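NADH-dependent FAD reductase (Streptomyces globisporus, PDB 4R82) reduces FAD with NADH as a homodimer and releases FADH2 to diffuse to the halogenase and monooxygenase that act in biosynthesis of the enediyne antibiotic C-1027. Local coordinates at residues V34-V39 against G46-S51; V84-A89 against G128-L133. All blocks are in the same frame, centred on the assembly; numbering follows the deposited sequence.

Contacts 1 and 2 lie in the same antiparallel sheet of the flavin reductase domain, and both are buried. Contact 1 is a hairpin near the centre of the chain, pairing strand 35-39 with strand 45-49, which is outermost within this chain; contact 2 pairs strand 81-86 with strand 131-143. Strands 35-39 and 81-86 are neighbours, so Val36 N meets Ser85 O and Leu87 N meets Val34 O, in probable hydrogen bonds. The chemistry differs with place: contact 1 runs regularly and then gives its backbone to the flavin, whereas contact 2, farther from the cofactor, departs from regular pairing and ends at partly exposed Glu88 and Gly128, joined through water.

Contact 1. Residues V34-V39 against G46-S51. With FAD (flavin-adenine dinucleotide), chain K; NAD (nicotinamide-adenine-dinucleotide), chain C.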
loop_
_atom_site.group_PDB
_atom_site.type_symbol
_atom_site.label_atom_id
_atom_site.label_comp_id
_atom_site.label_asym_id
_atom_site.label_seq_id
_atom_site.Cartn_x
_atom_site.Cartn_y
_atom_site.Cartn_z
ATOM N N VAL A 34 1.699 -1.958 8.910
ATOM C CA VAL A 34 2.658 -0.950 9.344
ATOM C C VAL A 34 4.027 -1.593 9.296
ATOM O O VAL A 34 4.191 -2.722 9.761
ATOM C CB VAL A 34 2.374 -0.511 10.793
ATOM C CG1 VAL A 34 3.328 0.602 11.199
ATOM C CG2 VAL A 34 0.928 -0.045 10.944
ATOM N N THR A 35 5.003 -0.894 8.725
ATOM C CA THR A 35 6.375 -1.390 8.723
ATOM C C THR A 35 7.279 -0.409 9.440
ATOM O O THR A 35 6.899 0.745 9.692
ATOM C CB THR A 35 6.937 -1.558 7.293
ATOM O OG1 THR A 35 7.241 -0.269 6.746
ATOM C CG2 THR A 35 5.930 -2.263 6.392
ATOM N N VAL A 36 8.483 -0.863 9.761
ATOM C CA VAL A 36 9.559 0.072 10.088
ATOM C C VAL A 36 10.600 -0.126 9.004
ATOM O O VAL A 36 11.067 -1.250 8.771
ATOM C CB VAL A 36 10.178 -0.183 11.472
ATOM C CG1 VAL A 36 11.377 0.733 11.698
ATOM C CG2 VAL A 36 9.137 0.040 12.571
ATOM N N VAL A 37 10.933 0.959 8.317
ATOM C CA VAL A 37 12.019 0.942 7.353
ATOM C C VAL A 37 13.309 1.282 8.082
ATOM O O VAL A 37 13.344 2.242 8.857
ATOM C CB VAL A 37 11.769 1.977 6.241
ATOM C CG1 VAL A 37 12.977 2.074 5.301
ATOM C CG2 VAL A 37 10.516 1.606 5.453
ATOM N N THR A 38 14.368 0.513 7.840
ATOM C CA THR A 38 15.639 0.810 8.488
ATOM C C THR A 38 16.787 0.871 7.496
ATOM O O THR A 38 16.730 0.281 6.408
ATOM C CB THR A 38 15.984 -0.211 9.592
ATOM O OG1 THR A 38 15.991 -1.534 9.033
ATOM C CG2 THR A 38 14.962 -0.156 10.726
ATOM N N VAL A 39 17.827 1.596 7.889
ATOM C CA VAL A 39 19.067 1.639 7.124
ATOM C C VAL A 39 20.248 1.476 8.054
ATOM O O VAL A 39 20.137 1.725 9.260
ATOM C CB VAL A 39 19.224 2.976 6.355
ATOM C CG1 VAL A 39 18.133 3.127 5.309
ATOM C CG2 VAL A 39 19.209 4.150 7.329
ATOM N N GLY A 46 15.733 4.245 11.800
ATOM C CA GLY A 46 14.495 3.592 11.435
ATOM C C GLY A 46 13.387 4.626 11.298
ATOM O O GLY A 46 13.472 5.713 11.874
HETATM N N MSE A 47 12.356 4.297 10.525
HETATM C CA MSE A 47 11.200 5.187 10.355
HETATM C C MSE A 47 9.964 4.348 10.116
HETATM O O MSE A 47 9.966 3.445 9.279
HETATM C CB MSE A 47 11.389 6.147 9.172
HETATM C CG MSE A 47 10.271 7.230 9.074
HETATM SE SE MSE A 47 10.244 8.188 7.360
HETATM C CE MSE A 47 9.376 6.790 6.317
ATOM N N THR A 48 8.903 4.638 10.855
ATOM C CA THR A 48 7.647 3.926 10.658
ATOM C C THR A 48 7.047 4.312 9.303
ATOM O O THR A 48 7.035 5.501 8.927
ATOM C CB THR A 48 6.681 4.235 11.805
ATOM O OG1 THR A 48 7.262 3.784 13.036
ATOM C CG2 THR A 48 5.343 3.547 11.588
ATOM N N ALA A 49 6.605 3.309 8.547
ATOM C CA ALA A 49 6.093 3.544 7.193
ATOM C C ALA A 49 4.940 2.635 6.841
ATOM O O ALA A 49 5.043 1.401 6.984
ATOM C CB ALA A 49 7.208 3.386 6.162
ATOM N N ASN A 50 3.862 3.219 6.326
ATOM C CA ASN A 50 2.765 2.400 5.823
ATOM C C ASN A 50 2.610 2.473 4.300
ATOM O O ASN A 50 1.735 1.825 3.732
ATOM C CB ASN A 50 1.456 2.754 6.527
ATOM C CG ASN A 50 0.855 4.032 6.011
ATOM O OD1 ASN A 50 1.570 4.948 5.605
ATOM N ND2 ASN A 50 -0.472 4.097 5.988
ATOM N N SER A 51 3.477 3.241 3.645
ATOM C CA SER A 51 3.421 3.395 2.193
ATOM C C SER A 51 4.076 2.211 1.466
ATOM O O SER A 51 4.162 2.204 0.240
ATOM C CB SER A 51 4.105 4.698 1.775
ATOM O OG SER A 51 5.485 4.645 2.099
HETATM N N1 FAD K . 6.375 8.835 6.794
HETATM C C2 FAD K . 6.697 8.652 5.523
HETATM O O2 FAD K . 7.580 9.536 4.917
HETATM N N3 FAD K . 6.233 7.650 4.782
HETATM C C4 FAD K . 5.377 6.770 5.326
HETATM O O4 FAD K . 4.888 5.721 4.572
HETATM C C4X FAD K . 4.970 6.928 6.681
HETATM N N5 FAD K . 4.079 6.045 7.230
HETATM C C5X FAD K . 3.733 6.201 8.540
HETATM C C6 FAD K . 2.826 5.272 9.113
HETATM C C7 FAD K . 2.444 5.434 10.446
HETATM C C7M FAD K . 1.457 4.440 11.099
HETATM C C8 FAD K . 2.968 6.490 11.211
HETATM C C8M FAD K . 2.544 6.635 12.660
HETATM C C9 FAD K . 3.867 7.407 10.645
HETATM C C9A FAD K . 4.259 7.262 9.292
HETATM N N10 FAD K . 5.150 8.159 8.731
HETATM C C10 FAD K . 5.497 7.985 7.424
HETATM C "C1'" FAD K . 5.711 9.287 9.478
HETATM C "C2'" FAD K . 7.085 9.012 10.055
HETATM O "O2'" FAD K . 7.066 7.734 10.675
HETATM C "C3'" FAD K . 7.372 10.034 11.148
HETATM O "O3'" FAD K . 6.272 10.071 12.038
HETATM C "C4'" FAD K . 7.496 11.411 10.574
HETATM O "O4'" FAD K . 8.244 11.330 9.392
HETATM C "C5'" FAD K . 8.108 12.406 11.592
HETATM O "O5'" FAD K . 9.517 12.224 11.809
HETATM P P FAD K . 10.585 12.064 10.573
HETATM O O1P FAD K . 11.949 12.626 10.953
HETATM O O2P FAD K . 10.051 12.818 9.377
HETATM O O3P FAD K . 10.731 10.597 10.253
HETATM P PA NAD C . -3.322 10.461 10.129
HETATM O O1A NAD C . -1.843 10.703 10.421
HETATM O O2A NAD C . -3.999 9.944 11.383
HETATM O O5B NAD C . -3.418 9.328 9.047
HETATM C C5B NAD C . -4.374 9.276 8.051
HETATM C C4B NAD C . -3.873 8.996 6.700
HETATM O O4B NAD C . -3.164 10.118 6.253
HETATM C C3B NAD C . -2.936 7.862 6.699
HETATM O O3B NAD C . -3.118 7.140 5.517
HETATM C C2B NAD C . -1.617 8.485 6.670
HETATM O O2B NAD C . -0.651 7.644 6.149
HETATM C C1B NAD C . -1.849 9.646 5.824
HETATM N N9A NAD C . -0.878 10.735 6.001
HETATM C C8A NAD C . -0.643 11.440 7.124
HETATM N N7A NAD C . 0.311 12.361 6.906
HETATM C C5A NAD C . 0.698 12.241 5.617
HETATM C C6A NAD C . 1.635 12.900 4.820
HETATM N N6A NAD C . 2.406 13.924 5.339
HETATM N N1A NAD C . 1.770 12.533 3.537
HETATM C C2A NAD C . 1.044 11.539 3.006
HETATM N N3A NAD C . 0.129 10.890 3.741
HETATM C C4A NAD C . -0.058 11.214 5.037
HETATM O O3 NAD C . -4.013 11.805 9.689
#
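Ala49 O is held by two donors of one residue, Thr35: the amide N at 2.9 Å and the hydroxyl OG1 at 2.8 Å, which come to the carbonyl from opposite faces of its plane. The hydroxyl gets there because OG1 lies between the backbone N and the carbonyl carbon (chi1 75°), which folds it back toward the neighbouring strand. The return bond, from Ala49 N to Thr35 O, is nearly straight (171°), although its donor stands above the carbonyl plane. Val37 and Met47 form the next hydrogen-bonded pair of this antiparallel hairpin, with Val36 and Thr48 as the non-hydrogen-bonded pair between.

On the face carrying Thr35, Val37, Met47 and Ala49, Val37 CG2 packs against Ala49 CB at 3.8 Å, and Thr35 also packs on Phe30 of the second subunit. Thr48 points to the other face, and its CG2 meets Val34 CG1 at 3.6 Å, the two side chains crossing obliquely; this methyl of Thr48 also touches FAD C7 at the dimethylbenzene end of the flavin, while its hydroxyl bonds to Ala95 O. Met47, a selenomethionine in the crystal, bends at its last torsion (chi3 78°) and brings CE to 3.4 Å from FAD C2 at the other end of the ring system.

The backbone of strand 45-49 serves the cofactor as well. Thr48 O accepts a bond from the ribityl FAD O2' at 2.8 Å; just past the strand, Asn50 N donates to FAD N5 at 3.0 Å and Ser51 N to FAD O4. The hairpin thus sets a run of peptide groups along the flavin, fixed from behind by Thr35. The amide at N5 fits the oxidised flavin, whose N5 is an acceptor, and the donor at O4 would probably draw electron density toward the pyrimidine end, easing reduction.

Contact 2. Residues V84-A89 against G128-L133; sequences VSVLEA and GAVAHL
Just past strand 81-86, Glu88 directs its CB toward the other segment, 3.2 Å from Gly128 O and also packing on Val130 CG2. CG, anti to the backbone N (chi1 -176°), stays alongside the same carbonyl at a looser distance. The chain then bends at chi2 (-88°), turning the carboxylate away from the opposite segment, so that OE1 meets Gly128 O through a water that donates to both; OE1 is 2.8 Å from the water oxygen. Gly90 N, just along the chain, gives OE1 a direct bond.

Inward from this end the backbones pair irregularly. Val86 N donates to Ala131 O, but Val86 O accepts from Val130 N at 2.8 Å, nearly along the C=O axis. Two residues therefore face Val86, and Val130 has helix-like backbone angles, consistent with a classic beta bulge. As the extra residue, Val130 points its side chain at the segment 84-89, where CG2 lies 3.6 Å from Glu88 CA and CB beside Val86 CG1; Asp29 of the second subunit packs on both valines. Regular antiparallel pairing takes over at Val84 and Leu133, bonded both ways, with Leu133 CD1 packing against Val84 CB and Val86 CG2.

On the sheet face of Ser85 and His132, Ser85 OG approaches His132 CD2 obliquely at 3.5 Å. The polar atoms of both turn to one residue of strand 124-126: OG to Ile126 N and His132 NE2 to Ile126 O, while the imidazole sits edge-to-face with Trp159. A bond to a carbonyl oxygen suggests a proton on NE2. Serine and histidine together thus satisfy both backbone polar groups of Ile126, tying the small hairpin sheet to the main one, while beyond the strands the Glu88 carboxylate is held by an amide and a water.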
loop_
_atom_site.group_PDB
_atom_site.type_symbol
_atom_site.label_atom_id
_atom_site.label_comp_id
_atom_site.label_asym_id
_atom_site.label_seq_id
_atom_site.Cartn_x
_atom_site.Cartn_y
_atom_site.Cartn_z
ATOM N N VAL A 84 13.024 -3.595 5.390
ATOM C CA VAL A 84 11.641 -3.386 5.807
ATOM C C VAL A 84 11.270 -4.449 6.833
ATOM O O VAL A 84 11.438 -5.643 6.580
ATOM C CB VAL A 84 10.681 -3.484 4.597
ATOM C CG1 VAL A 84 9.214 -3.324 5.047
ATOM C CG2 VAL A 84 11.036 -2.456 3.536
ATOM N N SER A 85 10.751 -4.020 7.991
ATOM C CA SER A 85 10.266 -4.956 8.986
ATOM C C SER A 85 8.768 -4.759 9.068
ATOM O O SER A 85 8.305 -3.685 9.472
ATOM C CB SER A 85 10.907 -4.685 10.353
ATOM O OG SER A 85 12.316 -4.858 10.306
ATOM N N VAL A 86 8.013 -5.784 8.677
ATOM C CA VAL A 86 6.560 -5.718 8.748
ATOM C C VAL A 86 6.140 -6.013 10.176
ATOM O O VAL A 86 6.388 -7.109 10.695
ATOM C CB VAL A 86 5.906 -6.734 7.813
ATOM C CG1 VAL A 86 4.385 -6.722 7.991
ATOM C CG2 VAL A 86 6.303 -6.451 6.365
ATOM N N LEU A 87 5.505 -5.044 10.825
ATOM C CA LEU A 87 5.237 -5.168 12.251
ATOM C C LEU A 87 4.085 -6.108 12.553
ATOM O O LEU A 87 3.062 -6.099 11.871
ATOM C CB LEU A 87 4.975 -3.797 12.896
ATOM C CG LEU A 87 6.161 -2.824 12.872
ATOM C CD1 LEU A 87 5.777 -1.524 13.604
ATOM C CD2 LEU A 87 7.408 -3.457 13.488
ATOM N N GLU A 88 4.278 -6.911 13.594
ATOM C CA GLU A 88 3.307 -7.872 14.070
ATOM C C GLU A 88 2.243 -7.194 14.938
ATOM O O GLU A 88 2.448 -6.085 15.428
ATOM C CB GLU A 88 4.075 -8.962 14.835
ATOM C CG GLU A 88 3.275 -10.125 15.352
ATOM C CD GLU A 88 2.712 -9.852 16.731
ATOM O OE1 GLU A 88 3.285 -8.983 17.430
ATOM O OE2 GLU A 88 1.703 -10.489 17.107
ATOM N N ALA A 89 1.116 -7.878 15.129
ATOM C CA ALA A 89 -0.052 -7.331 15.810
ATOM C C ALA A 89 0.214 -6.647 17.148
ATOM O O ALA A 89 -0.474 -5.689 17.490
ATOM C CB ALA A 89 -1.108 -8.416 15.981
ATOM N N GLY A 128 10.618 -9.749 16.292
ATOM C CA GLY A 128 9.192 -9.899 16.513
ATOM C C GLY A 128 8.327 -9.587 15.309
ATOM O O GLY A 128 7.107 -9.744 15.365
ATOM N N ALA A 129 8.954 -9.159 14.217
ATOM C CA ALA A 129 8.245 -8.782 13.002
ATOM C C ALA A 129 7.642 -9.988 12.279
ATOM O O ALA A 129 8.121 -11.121 12.424
ATOM C CB ALA A 129 9.195 -8.042 12.068
ATOM N N VAL A 130 6.608 -9.744 11.474
ATOM C CA VAL A 130 6.016 -10.800 10.660
ATOM C C VAL A 130 7.025 -11.231 9.599
ATOM O O VAL A 130 7.154 -12.419 9.269
ATOM C CB VAL A 130 4.716 -10.314 9.979
ATOM C CG1 VAL A 130 4.034 -11.456 9.255
ATOM C CG2 VAL A 130 3.769 -9.748 11.017
ATOM N N ALA A 131 7.752 -10.249 9.077
ATOM C CA ALA A 131 8.724 -10.515 8.021
ATOM C C ALA A 131 9.784 -9.453 7.970
ATOM O O ALA A 131 9.547 -8.311 8.377
ATOM C CB ALA A 131 8.026 -10.604 6.683
ATOM N N HIS A 132 10.949 -9.832 7.437
ATOM C CA HIS A 132 12.030 -8.885 7.140
ATOM C C HIS A 132 12.327 -8.976 5.655
ATOM O O HIS A 132 12.439 -10.080 5.112
ATOM C CB HIS A 132 13.310 -9.271 7.893
ATOM C CG HIS A 132 13.213 -9.153 9.383
ATOM N ND1 HIS A 132 13.969 -9.929 10.234
ATOM C CD2 HIS A 132 12.475 -8.335 10.174
ATOM C CE1 HIS A 132 13.691 -9.605 11.486
ATOM N NE2 HIS A 132 12.787 -8.641 11.477
ATOM N N LEU A 133 12.483 -7.830 4.998
ATOM C CA LEU A 133 12.907 -7.815 3.600
ATOM C C LEU A 133 14.107 -6.899 3.521
ATOM O O LEU A 133 14.081 -5.801 4.054
ATOM C CB LEU A 133 11.811 -7.263 2.686
ATOM C CG LEU A 133 10.459 -7.978 2.606
ATOM C CD1 LEU A 133 9.515 -7.492 3.702
ATOM C CD2 LEU A 133 9.830 -7.807 1.217
HETATM O O HOH W 1 5.900 -9.744 17.816
#